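Local coordinates for protein alpha,alpha-trehalose-phosphate synthase (UDP-forming) (Burkholderia xenovorans, PDB 5V0T) that belongs to glycosyltransferase family 20 and, with its GT-B fold, holds uridine-5'-diphosphate and 6-O-phosphono-alpha-D-glucopyranose close together in adjoining pockets, at residues Thr93-Phe98 against Val275-Tyr280; Gly114-Asn119 against Arg180-Ala185; Gln301-Ser306 against Leu342-Ile347. All blocks are in the same frame, centred on the assembly; numbering follows the deposited sequence. Where two conformers were deposited one is given.

Contact 1. Residues Thr93-Phe98 against Val275-Tyr280. With UDP (uridine-5'-diphosphate), chain I; G6P (6-O-phosphono-alpha-D-glucopyranose), chain J.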
loop_
_atom_site.group_PDB
_atom_site.type_symbol
_atom_site.label_atom_id
_atom_site.label_comp_id
_atom_site.label_asym_id
_atom_site.label_seq_id
_atom_site.Cartn_x
_atom_site.Cartn_y
_atom_site.Cartn_z
ATOM N N THR A 93 -2.076 -16.730 -1.450
ATOM C CA THR A 93 -3.520 -16.806 -1.603
ATOM C C THR A 93 -4.165 -15.431 -1.508
ATOM O O THR A 93 -4.791 -14.979 -2.476
ATOM C CB THR A 93 -4.134 -17.747 -0.556
ATOM O OG1 THR A 93 -3.591 -19.060 -0.727
ATOM C CG2 THR A 93 -5.656 -17.789 -0.705
ATOM N N LEU A 94 -4.030 -14.755 -0.360
ATOM C CA LEU A 94 -4.800 -13.538 -0.109
ATOM C C LEU A 94 -4.336 -12.394 -0.997
ATOM O O LEU A 94 -5.162 -11.706 -1.612
ATOM C CB LEU A 94 -4.702 -13.127 1.366
ATOM C CG LEU A 94 -5.413 -14.062 2.355
ATOM C CD1 LEU A 94 -5.297 -13.572 3.820
ATOM C CD2 LEU A 94 -6.867 -14.274 1.943
ATOM N N TRP A 95 -3.022 -12.141 -1.038
ATOM C CA TRP A 95 -2.532 -11.010 -1.829
ATOM C C TRP A 95 -2.956 -11.104 -3.287
ATOM O O TRP A 95 -3.544 -10.132 -3.793
ATOM C CB TRP A 95 -1.009 -10.876 -1.707
ATOM C CG TRP A 95 -0.481 -9.713 -2.528
ATOM C CD1 TRP A 95 -0.065 -9.752 -3.822
ATOM C CD2 TRP A 95 -0.338 -8.353 -2.097
ATOM N NE1 TRP A 95 0.327 -8.492 -4.235
ATOM C CE2 TRP A 95 0.183 -7.621 -3.188
ATOM C CE3 TRP A 95 -0.571 -7.686 -0.883
ATOM C CZ2 TRP A 95 0.462 -6.246 -3.111
ATOM C CZ3 TRP A 95 -0.284 -6.315 -0.802
ATOM C CH2 TRP A 95 0.215 -5.613 -1.914
ATOM N N PRO A 96 -2.729 -12.214 -4.009
ATOM C CA PRO A 96 -3.192 -12.249 -5.407
ATOM C C PRO A 96 -4.704 -12.168 -5.531
ATOM O O PRO A 96 -5.202 -11.477 -6.428
ATOM C CB PRO A 96 -2.631 -13.574 -5.943
ATOM C CG PRO A 96 -2.300 -14.381 -4.732
ATOM C CD PRO A 96 -1.940 -13.411 -3.662
ATOM N N ALA A 97 -5.452 -12.821 -4.633
ATOM C CA ALA A 97 -6.911 -12.855 -4.766
ATOM C C ALA A 97 -7.513 -11.471 -4.572
ATOM O O ALA A 97 -8.388 -11.049 -5.339
ATOM C CB ALA A 97 -7.512 -13.837 -3.762
ATOM N N PHE A 98 -7.053 -10.752 -3.545
ATOM C CA PHE A 98 -7.587 -9.436 -3.216
ATOM C C PHE A 98 -7.125 -8.374 -4.206
ATOM O O PHE A 98 -7.739 -7.305 -4.284
ATOM C CB PHE A 98 -7.167 -9.020 -1.797
ATOM C CG PHE A 98 -7.953 -9.683 -0.688
ATOM C CD1 PHE A 98 -8.236 -11.049 -0.716
ATOM C CD2 PHE A 98 -8.372 -8.945 0.407
ATOM C CE1 PHE A 98 -8.947 -11.657 0.309
ATOM C CE2 PHE A 98 -9.081 -9.543 1.441
ATOM C CZ PHE A 98 -9.364 -10.901 1.397
ATOM N N VAL A 275 8.022 4.828 -8.543
ATOM C CA VAL A 275 8.582 4.135 -7.380
ATOM C C VAL A 275 7.571 3.083 -6.957
ATOM O O VAL A 275 6.461 3.434 -6.543
ATOM C CB VAL A 275 8.853 5.074 -6.192
ATOM C CG1 VAL A 275 9.402 4.263 -5.034
ATOM C CG2 VAL A 275 9.811 6.209 -6.567
ATOM N N ASP A 276 7.947 1.803 -7.046
ATOM C CA ASP A 276 7.034 0.689 -6.783
ATOM C C ASP A 276 7.830 -0.505 -6.292
ATOM O O ASP A 276 8.786 -0.894 -6.960
ATOM C CB ASP A 276 6.287 0.229 -8.051
ATOM C CG ASP A 276 5.565 1.340 -8.773
ATOM O OD1 ASP A 276 6.239 2.181 -9.408
ATOM O OD2 ASP A 276 4.310 1.336 -8.751
ATOM N N ARG A 277 7.416 -1.138 -5.188
ATOM C CA ARG A 277 7.845 -2.523 -4.990
ATOM C C ARG A 277 7.606 -3.281 -6.295
ATOM O O ARG A 277 6.616 -3.035 -6.991
ATOM C CB ARG A 277 7.075 -3.179 -3.837
ATOM C CG ARG A 277 7.428 -2.675 -2.424
ATOM C CD ARG A 277 6.624 -3.464 -1.342
ATOM N NE ARG A 277 5.196 -3.381 -1.632
ATOM C CZ ARG A 277 4.479 -4.345 -2.205
ATOM N NH1 ARG A 277 5.029 -5.517 -2.508
ATOM N NH2 ARG A 277 3.202 -4.129 -2.467
ATOM N N LEU A 278 8.534 -4.165 -6.672
ATOM C CA LEU A 278 8.369 -4.895 -7.933
ATOM C C LEU A 278 7.371 -6.036 -7.702
ATOM O O LEU A 278 7.698 -7.226 -7.640
ATOM C CB LEU A 278 9.709 -5.373 -8.491
ATOM C CG LEU A 278 9.780 -5.439 -10.032
ATOM C CD1 LEU A 278 11.186 -5.779 -10.540
ATOM C CD2 LEU A 278 8.781 -6.484 -10.596
ATOM N N ASP A 279 6.115 -5.629 -7.594
ATOM C CA ASP A 279 4.975 -6.489 -7.344
ATOM C C ASP A 279 4.140 -6.587 -8.621
ATOM O O ASP A 279 4.010 -5.605 -9.357
ATOM C CB ASP A 279 4.161 -5.900 -6.181
ATOM C CG ASP A 279 3.182 -6.884 -5.581
ATOM O OD1 ASP A 279 2.325 -7.434 -6.313
ATOM O OD2 ASP A 279 3.286 -7.122 -4.359
ATOM N N TYR A 280 3.564 -7.766 -8.895
ATOM C CA TYR A 280 2.692 -7.861 -10.065
ATOM C C TYR A 280 1.442 -6.983 -9.941
ATOM O O TYR A 280 0.809 -6.665 -10.952
ATOM C CB TYR A 280 2.300 -9.326 -10.328
ATOM C CG TYR A 280 1.830 -10.101 -9.115
ATOM C CD1 TYR A 280 0.572 -9.895 -8.574
ATOM C CD2 TYR A 280 2.656 -11.037 -8.508
ATOM C CE1 TYR A 280 0.133 -10.626 -7.464
ATOM C CE2 TYR A 280 2.244 -11.751 -7.401
ATOM C CZ TYR A 280 0.985 -11.547 -6.888
ATOM O OH TYR A 280 0.595 -12.283 -5.792
HETATM N N1 UDP I . 9.249 3.488 -0.283
HETATM C C2 UDP I . 10.465 3.700 0.346
HETATM N N3 UDP I . 11.562 3.290 -0.356
HETATM C C4 UDP I . 11.574 2.706 -1.604
HETATM C C5 UDP I . 10.276 2.524 -2.199
HETATM C C6 UDP I . 9.179 2.924 -1.537
HETATM O O2 UDP I . 10.562 4.200 1.453
HETATM O O4 UDP I . 12.656 2.393 -2.114
HETATM C "C1'" UDP I . 8.039 3.920 0.425
HETATM C "C2'" UDP I . 7.247 4.992 -0.318
HETATM O "O2'" UDP I . 7.777 6.273 -0.022
HETATM C "C3'" UDP I . 5.848 4.774 0.264
HETATM C "C4'" UDP I . 5.802 3.255 0.466
HETATM O "O4'" UDP I . 7.175 2.813 0.539
HETATM O "O3'" UDP I . 5.663 5.425 1.517
HETATM C "C5'" UDP I . 5.078 2.482 -0.604
HETATM O "O5'" UDP I . 3.672 2.536 -0.293
HETATM P PA UDP I . 2.573 2.393 -1.422
HETATM O O1A UDP I . 2.899 3.265 -2.617
HETATM O O2A UDP I . 1.260 2.640 -0.777
HETATM O O3A UDP I . 2.679 0.899 -1.925
HETATM P PB UDP I . 2.938 -0.504 -1.235
HETATM O O1B UDP I . 2.305 -0.352 0.152
HETATM O O2B UDP I . 2.085 -1.465 -2.090
HETATM O O3B UDP I . 4.381 -0.844 -1.206
HETATM C C1 G6P J . 1.729 -3.599 1.368
HETATM C C2 G6P J . 0.928 -4.354 2.415
HETATM C C3 G6P J . 1.645 -4.317 3.767
HETATM C C4 G6P J . 3.069 -4.852 3.592
HETATM C C5 G6P J . 3.785 -4.055 2.501
HETATM C C6 G6P J . 5.227 -4.541 2.341
HETATM O O1 G6P J . 1.809 -2.246 1.800
HETATM O O2 G6P J . -0.391 -3.785 2.510
HETATM O O3 G6P J . 0.917 -5.160 4.675
HETATM O O4 G6P J . 3.800 -4.709 4.828
HETATM O O5 G6P J . 3.053 -4.148 1.268
HETATM O O6 G6P J . 5.243 -5.955 2.080
HETATM P P G6P J . 6.064 -6.934 3.061
HETATM O O1P G6P J . 7.524 -6.683 2.781
HETATM O O2P G6P J . 5.573 -8.308 2.699
HETATM O O3P G6P J . 5.672 -6.505 4.457
#
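Where the UDP and G6P pockets meet, Trp95 of helix 79-98 meets Arg277 and Asp279, which sit on the loop leaving strand 270-275. The Trp95 CG stands anti to the backbone N (chi1 180°), which sets it off the helix on the loop side, and both loop side chains reach toward the indole tip to tip. The indole N-H goes to the carboxylate: Trp95 NE1 is 3.1 Å from Asp279 OD1, which it meets on the syn side in a somewhat bent bond (146°). Ser281 N also donates to this oxygen. The other one, Asp279 OD2, turns its anti lone pair to Arg277 NH1 in a 3.0 Å salt bridge and accepts from Tyr321 OH as well, so a single carboxylate links indole and guanidinium. Those two flat groups are steeply turned against each other, 84° between planes, with Trp95 CH2 3.4 Å from Arg277 NH2. The guanidinium then grips the diphosphate: Arg277 NE binds UDP O3B at 2.7 Å and Arg277 NH2 binds UDP O2B at 2.9 Å. G6P O5 lies over one of its faces, while G6P C2 comes within 4.0 Å of Trp95 CZ3. At the pyrrole end of the indole, Tyr280 slides past in the opposite direction, its OH 3.3 Å from Trp95 CD1 and 3.5 Å from Pro96 CB. A helix of one half of the chain facing a loop at the C-terminal end of a parallel strand in the other, with ligands between, is the interdomain cleft of the GT-B fold.

Contact 2. Residues Gly114-Asn119 against Arg180-Ala185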
loop_
_atom_site.group_PDB
_atom_site.type_symbol
_atom_site.label_atom_id
_atom_site.label_comp_id
_atom_site.label_asym_id
_atom_site.label_seq_id
_atom_site.Cartn_x
_atom_site.Cartn_y
_atom_site.Cartn_z
ATOM N N GLY A 114 -1.863 -23.391 9.002
ATOM C CA GLY A 114 -0.755 -22.709 9.658
ATOM C C GLY A 114 -0.989 -21.213 9.801
ATOM O O GLY A 114 -0.651 -20.619 10.828
ATOM N N TYR A 115 -1.564 -20.589 8.773
ATOM C CA TYR A 115 -2.017 -19.204 8.865
ATOM C C TYR A 115 -2.900 -18.992 10.088
ATOM O O TYR A 115 -2.703 -18.043 10.861
ATOM C CB TYR A 115 -2.767 -18.853 7.583
ATOM C CG TYR A 115 -3.496 -17.525 7.535
ATOM C CD1 TYR A 115 -2.833 -16.365 7.151
ATOM C CD2 TYR A 115 -4.859 -17.440 7.814
ATOM C CE1 TYR A 115 -3.502 -15.141 7.050
ATOM C CE2 TYR A 115 -5.538 -16.220 7.724
ATOM C CZ TYR A 115 -4.852 -15.078 7.343
ATOM O OH TYR A 115 -5.507 -13.863 7.234
ATOM N N TRP A 116 -3.892 -19.866 10.266
ATOM C CA TRP A 116 -4.767 -19.785 11.432
ATOM C C TRP A 116 -3.991 -20.019 12.720
ATOM O O TRP A 116 -4.217 -19.337 13.728
ATOM C CB TRP A 116 -5.895 -20.822 11.313
ATOM C CG TRP A 116 -7.208 -20.293 11.775
ATOM C CD1 TRP A 116 -7.800 -20.481 12.996
ATOM C CD2 TRP A 116 -8.079 -19.446 11.029
ATOM N NE1 TRP A 116 -9.003 -19.809 13.040
ATOM C CE2 TRP A 116 -9.195 -19.165 11.847
ATOM C CE3 TRP A 116 -8.029 -18.904 9.739
ATOM C CZ2 TRP A 116 -10.252 -18.372 11.416
ATOM C CZ3 TRP A 116 -9.076 -18.123 9.311
ATOM C CH2 TRP A 116 -10.180 -17.865 10.148
ATOM N N ARG A 117 -3.086 -21.000 12.709
ATOM C CA ARG A 117 -2.304 -21.321 13.901
ATOM C C ARG A 117 -1.369 -20.179 14.288
ATOM O O ARG A 117 -1.228 -19.861 15.475
ATOM C CB ARG A 117 -1.516 -22.616 13.663
ATOM C CG ARG A 117 -0.646 -23.062 14.842
ATOM C CD ARG A 117 0.278 -24.238 14.488
ATOM N NE ARG A 117 1.330 -23.814 13.568
ATOM C CZ ARG A 117 1.404 -24.184 12.296
ATOM N NH1 ARG A 117 0.501 -25.017 11.793
ATOM N NH2 ARG A 117 2.389 -23.730 11.530
ATOM N N VAL A 118 -0.716 -19.547 13.307
ATOM C CA VAL A 118 0.216 -18.467 13.619
ATOM C C VAL A 118 -0.528 -17.261 14.184
ATOM O O VAL A 118 -0.055 -16.612 15.123
ATOM C CB VAL A 118 1.045 -18.109 12.369
ATOM C CG1 VAL A 118 1.835 -16.807 12.570
ATOM C CG2 VAL A 118 1.974 -19.264 12.043
ATOM N N ASN A 119 -1.714 -16.957 13.648
ATOM C CA ASN A 119 -2.535 -15.901 14.240
ATOM C C ASN A 119 -2.816 -16.175 15.712
ATOM O O ASN A 119 -2.733 -15.270 16.553
ATOM C CB ASN A 119 -3.849 -15.759 13.470
ATOM C CG ASN A 119 -3.786 -14.673 12.429
ATOM O OD1 ASN A 119 -4.192 -13.540 12.687
ATOM N ND2 ASN A 119 -3.268 -15.003 11.246
ATOM N N ARG A 180 -15.536 -18.050 3.522
ATOM C CA ARG A 180 -16.546 -17.909 4.567
ATOM C C ARG A 180 -15.913 -17.844 5.951
ATOM O O ARG A 180 -16.344 -17.053 6.796
ATOM C CB ARG A 180 -17.554 -19.058 4.493
ATOM C CG ARG A 180 -18.644 -18.991 5.566
ATOM C CD ARG A 180 -19.679 -20.098 5.388
ATOM N NE ARG A 180 -20.703 -20.068 6.430
ATOM C CZ ARG A 180 -21.862 -19.420 6.332
ATOM N NH1 ARG A 180 -22.729 -19.459 7.338
ATOM N NH2 ARG A 180 -22.159 -18.734 5.233
ATOM N N GLU A 181 -14.890 -18.668 6.199
ATOM C CA GLU A 181 -14.198 -18.630 7.486
ATOM C C GLU A 181 -13.474 -17.301 7.676
ATOM O O GLU A 181 -13.414 -16.768 8.793
ATOM C CB GLU A 181 -13.208 -19.797 7.592
ATOM C CG GLU A 181 -13.837 -21.176 7.740
ATOM C CD GLU A 181 -14.552 -21.683 6.475
ATOM O OE1 GLU A 181 -14.236 -21.237 5.341
ATOM O OE2 GLU A 181 -15.455 -22.540 6.627
ATOM N N LEU A 182 -12.910 -16.758 6.598
ATOM C CA LEU A 182 -12.244 -15.460 6.678
ATOM C C LEU A 182 -13.235 -14.360 7.029
ATOM O O LEU A 182 -12.978 -13.535 7.914
ATOM C CB LEU A 182 -11.542 -15.140 5.352
ATOM C CG LEU A 182 -10.266 -15.923 5.046
ATOM C CD1 LEU A 182 -9.850 -15.721 3.594
ATOM C CD2 LEU A 182 -9.164 -15.467 5.990
ATOM N N VAL A 183 -14.373 -14.316 6.334
ATOM C CA VAL A 183 -15.308 -13.224 6.596
ATOM C C VAL A 183 -15.942 -13.378 7.971
ATOM O O VAL A 183 -16.177 -12.391 8.673
ATOM C CB VAL A 183 -16.368 -13.128 5.483
ATOM C CG1 VAL A 183 -17.393 -12.049 5.829
ATOM C CG2 VAL A 183 -15.698 -12.810 4.135
ATOM N N GLU A 184 -16.229 -14.611 8.388
ATOM C CA GLU A 184 -16.749 -14.790 9.739
ATOM C C GLU A 184 -15.747 -14.298 10.777
ATOM O O GLU A 184 -16.119 -13.612 11.737
ATOM C CB GLU A 184 -17.107 -16.258 9.981
ATOM C CG GLU A 184 -17.596 -16.507 11.395
ATOM C CD GLU A 184 -18.120 -17.916 11.603
ATOM O OE1 GLU A 184 -18.898 -18.118 12.555
ATOM O OE2 GLU A 184 -17.750 -18.813 10.818
ATOM N N ALA A 185 -14.463 -14.609 10.581
ATOM C CA ALA A 185 -13.427 -14.116 11.485
ATOM C C ALA A 185 -13.393 -12.588 11.518
ATOM O O ALA A 185 -13.216 -11.988 12.586
ATOM C CB ALA A 185 -12.062 -14.674 11.070
#
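Tyr115 and Trp116, consecutive on helix 109-126, both lean on helix 179-186. Tyr115, its CG anti to the backbone N (chi1 172°), crosses Leu182 at about a right angle, bringing its CE2 to 4.1 Å from Leu182 CD2. The same methyl lies near the plane of the Trp116 indole, at its edge, 4.3 Å from Trp116 CZ3. Farther round that ring, Trp116 CH2 touches Ala185 CB at 3.8 Å and the carbonyl oxygen Glu181 O at 3.7 Å, the latter again at the edge. These long aromatic side chains span a wide gap: the segment axes run nearly parallel, 19° apart, and approach no closer than 13.2 Å. Asn119, one turn on in the same helix, lies against the tyrosine. Its ND2 sits over the centre of the Tyr115 ring and donates to Tyr115 O at 3.1 Å, from the opposite face of that carbonyl to the helical donor Asn119 N. His142 O also takes a bond from Asn119 ND2, and Tyr115 OH is bonded to Tyr141 O; Pro145 and Gln148 pack against Trp116. With carbon meeting carbon nearly throughout, the contact depends on shape and burial, while Tyr115 OH and Asn119 ND2 find their partners away from helix 179-186.

Contact 3. Residues Gln301-Ser306 against Leu342-Ile347. With EDO (1,2-ethanediol), chain K.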
loop_
_atom_site.group_PDB
_atom_site.type_symbol
_atom_site.label_atom_id
_atom_site.label_comp_id
_atom_site.label_asym_id
_atom_site.label_seq_id
_atom_site.Cartn_x
_atom_site.Cartn_y
_atom_site.Cartn_z
ATOM N N GLN A 301 9.688 13.223 -28.692
ATOM C CA GLN A 301 10.015 12.854 -27.318
ATOM C C GLN A 301 11.326 12.082 -27.206
ATOM O O GLN A 301 11.900 12.014 -26.110
ATOM C CB GLN A 301 8.890 12.017 -26.695
ATOM C CG GLN A 301 7.604 12.780 -26.380
ATOM C CD GLN A 301 7.783 13.866 -25.330
ATOM O OE1 GLN A 301 8.770 13.886 -24.590
ATOM N NE2 GLN A 301 6.824 14.784 -25.264
ATOM N N ARG A 302 11.812 11.499 -28.301
ATOM C CA ARG A 302 13.025 10.693 -28.237
ATOM C C ARG A 302 14.219 11.574 -27.896
ATOM O O ARG A 302 14.355 12.685 -28.415
ATOM C CB ARG A 302 13.242 9.961 -29.559
ATOM C CG ARG A 302 12.121 8.932 -29.853
ATOM C CD ARG A 302 12.224 8.392 -31.266
ATOM N NE ARG A 302 10.967 7.771 -31.671
ATOM C CZ ARG A 302 10.735 7.263 -32.874
ATOM N NH1 ARG A 302 11.682 7.301 -33.804
ATOM N NH2 ARG A 302 9.553 6.730 -33.152
ATOM N N ASN A 303 15.057 11.087 -26.978
ATOM C CA ASN A 303 16.217 11.793 -26.436
ATOM C C ASN A 303 15.829 13.067 -25.687
ATOM O O ASN A 303 16.707 13.854 -25.323
ATOM C CB ASN A 303 17.258 12.112 -27.530
ATOM C CG ASN A 303 18.695 11.899 -27.056
ATOM O OD1 ASN A 303 18.969 11.924 -25.855
ATOM N ND2 ASN A 303 19.623 11.694 -28.000
ATOM N N LYS A 304 14.532 13.292 -25.429
ATOM C CA LYS A 304 14.082 14.464 -24.685
ATOM C C LYS A 304 13.412 14.114 -23.364
ATOM O O LYS A 304 12.976 15.022 -22.648
ATOM C CB LYS A 304 13.122 15.305 -25.536
ATOM C CG LYS A 304 13.720 15.724 -26.874
ATOM C CD LYS A 304 15.094 16.330 -26.682
ATOM C CE LYS A 304 15.598 17.023 -27.945
ATOM N NZ LYS A 304 14.976 18.353 -28.144
ATOM N N VAL A 305 13.305 12.833 -23.024
ATOM C CA VAL A 305 12.689 12.406 -21.776
ATOM C C VAL A 305 13.328 11.080 -21.392
ATOM O O VAL A 305 13.766 10.315 -22.256
ATOM C CB VAL A 305 11.146 12.287 -21.917
ATOM C CG1 VAL A 305 10.774 11.295 -23.015
ATOM C CG2 VAL A 305 10.477 11.893 -20.583
ATOM N N SER A 306 13.414 10.824 -20.093
ATOM C CA SER A 306 13.814 9.522 -19.580
ATOM C C SER A 306 12.863 9.113 -18.467
ATOM O O SER A 306 12.245 9.953 -17.811
ATOM C CB SER A 306 15.257 9.520 -19.052
ATOM O OG SER A 306 16.176 9.390 -20.118
ATOM N N LEU A 342 23.620 6.617 -28.324
ATOM C CA LEU A 342 24.889 6.583 -27.598
ATOM C C LEU A 342 24.860 7.433 -26.336
ATOM O O LEU A 342 25.605 7.150 -25.394
ATOM C CB LEU A 342 26.032 7.069 -28.489
ATOM C CG LEU A 342 26.345 6.242 -29.735
ATOM C CD1 LEU A 342 27.428 6.909 -30.521
ATOM C CD2 LEU A 342 26.767 4.820 -29.335
ATOM N N ASP A 343 24.009 8.457 -26.282
ATOM C CA ASP A 343 23.940 9.334 -25.119
ATOM C C ASP A 343 22.580 9.304 -24.433
ATOM O O ASP A 343 22.271 10.208 -23.658
ATOM C CB ASP A 343 24.285 10.772 -25.514
ATOM C CG ASP A 343 23.270 11.373 -26.481
ATOM O OD1 ASP A 343 22.419 10.633 -27.024
ATOM O OD2 ASP A 343 23.318 12.596 -26.702
ATOM N N TRP A 344 21.758 8.283 -24.679
ATOM C CA TRP A 344 20.404 8.278 -24.138
ATOM C C TRP A 344 20.006 6.859 -23.776
ATOM O O TRP A 344 19.978 5.986 -24.648
ATOM C CB TRP A 344 19.399 8.856 -25.144
ATOM C CG TRP A 344 17.991 8.927 -24.601
ATOM C CD1 TRP A 344 17.603 9.358 -23.359
ATOM C CD2 TRP A 344 16.791 8.538 -25.280
ATOM N NE1 TRP A 344 16.230 9.285 -23.236
ATOM C CE2 TRP A 344 15.712 8.779 -24.400
ATOM C CE3 TRP A 344 16.521 8.032 -26.555
ATOM C CZ2 TRP A 344 14.392 8.516 -24.753
ATOM C CZ3 TRP A 344 15.203 7.780 -26.905
ATOM C CH2 TRP A 344 14.159 8.021 -26.010
ATOM N N THR A 345 19.703 6.642 -22.501
ATOM C CA THR A 345 19.068 5.412 -22.044
ATOM C C THR A 345 17.623 5.746 -21.704
ATOM O O THR A 345 17.376 6.480 -20.735
ATOM C CB THR A 345 19.790 4.824 -20.823
ATOM O OG1 THR A 345 21.142 4.516 -21.176
ATOM C CG2 THR A 345 19.092 3.539 -20.347
ATOM N N PRO A 346 16.644 5.273 -22.484
ATOM C CA PRO A 346 15.243 5.676 -22.233
ATOM C C PRO A 346 14.707 5.311 -20.856
ATOM O O PRO A 346 14.082 6.164 -20.204
ATOM C CB PRO A 346 14.477 4.947 -23.347
ATOM C CG PRO A 346 15.471 4.813 -24.444
ATOM C CD PRO A 346 16.791 4.561 -23.762
ATOM N N ILE A 347 14.898 4.068 -20.402
ATOM C CA ILE A 347 14.391 3.612 -19.103
ATOM C C ILE A 347 15.573 3.365 -18.170
ATOM O O ILE A 347 16.472 2.574 -18.484
ATOM C CB ILE A 347 13.520 2.349 -19.228
ATOM C CG1 ILE A 347 12.291 2.635 -20.112
ATOM C CG2 ILE A 347 13.093 1.850 -17.823
ATOM C CD1 ILE A 347 11.385 1.411 -20.351
HETATM C C1 EDO K . 19.409 9.950 -18.917
HETATM O O1 EDO K . 18.689 10.871 -19.750
HETATM C C2 EDO K . 19.602 8.647 -19.686
HETATM O O2 EDO K . 20.643 8.808 -20.666
#
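The indole of Trp344 lies under the backbone at Arg302-Asn303, with Asn303 N 3.1 Å above its plane toward the rim. Asn303 CA makes a CH-pi contact over the same face, 3.7 Å from the centroid of the five-membered ring. Pro346 CG lies over the opposite face, toward the rim. At the edge are Val305 O, Ser306 OG and O1 of a 1,2-ethanediol molecule. Trp344 NE1 shares its proton between two of these: it donates to Val305 O at 2.8 Å in a bent bond (131°) and weakly to Ser306 OG at 3.1 Å. Trp344 CG stands anti to the backbone N (chi1 -177°), off the backbone toward 301-306. Strands 305-310 and 347-350 are parallel neighbours at one side of the C-terminal sheet, joined through helix 319-339 in a beta-alpha-beta crossover; the indole packs where the chain enters them. Above it, the Asn303 amide slides past the ring, and its ND2 donates to Asp343 OD1 at 3.1 Å, on the syn side of a carboxylate turned 89° from the amide. The ethanediol, probably from the crystallisation liquor, bridges the segments, with its O1 2.9 Å from Ser306 OG and its O2 accepting from Thr345 N at 3.0 Å; Arg269 also binds it. Where the backbones draw closest, Ser306 CA approaches Pro346 O to 3.4 Å in a CA-H...O contact.

From the N terminus, helix 79-98 opens contact 1 and helix 109-126, next in the chain, opens contact 2. Contact 2 closes first, at helix 179-186, so its loop falls wholly within the longer one that contact 1 completes at 275-280. The two also touch: Leu94 packs on Tyr115 and Leu182, making helix 79-98 a bridge from the ligand pockets to the helices of contact 2. Contact 3 follows in series, opening at 301-306 and closing a short loop at 342-347. It lies within the C-terminal half, about 50 Å from contact 2 between centres and across the chain's centre; contact 1, between them, joins the two halves.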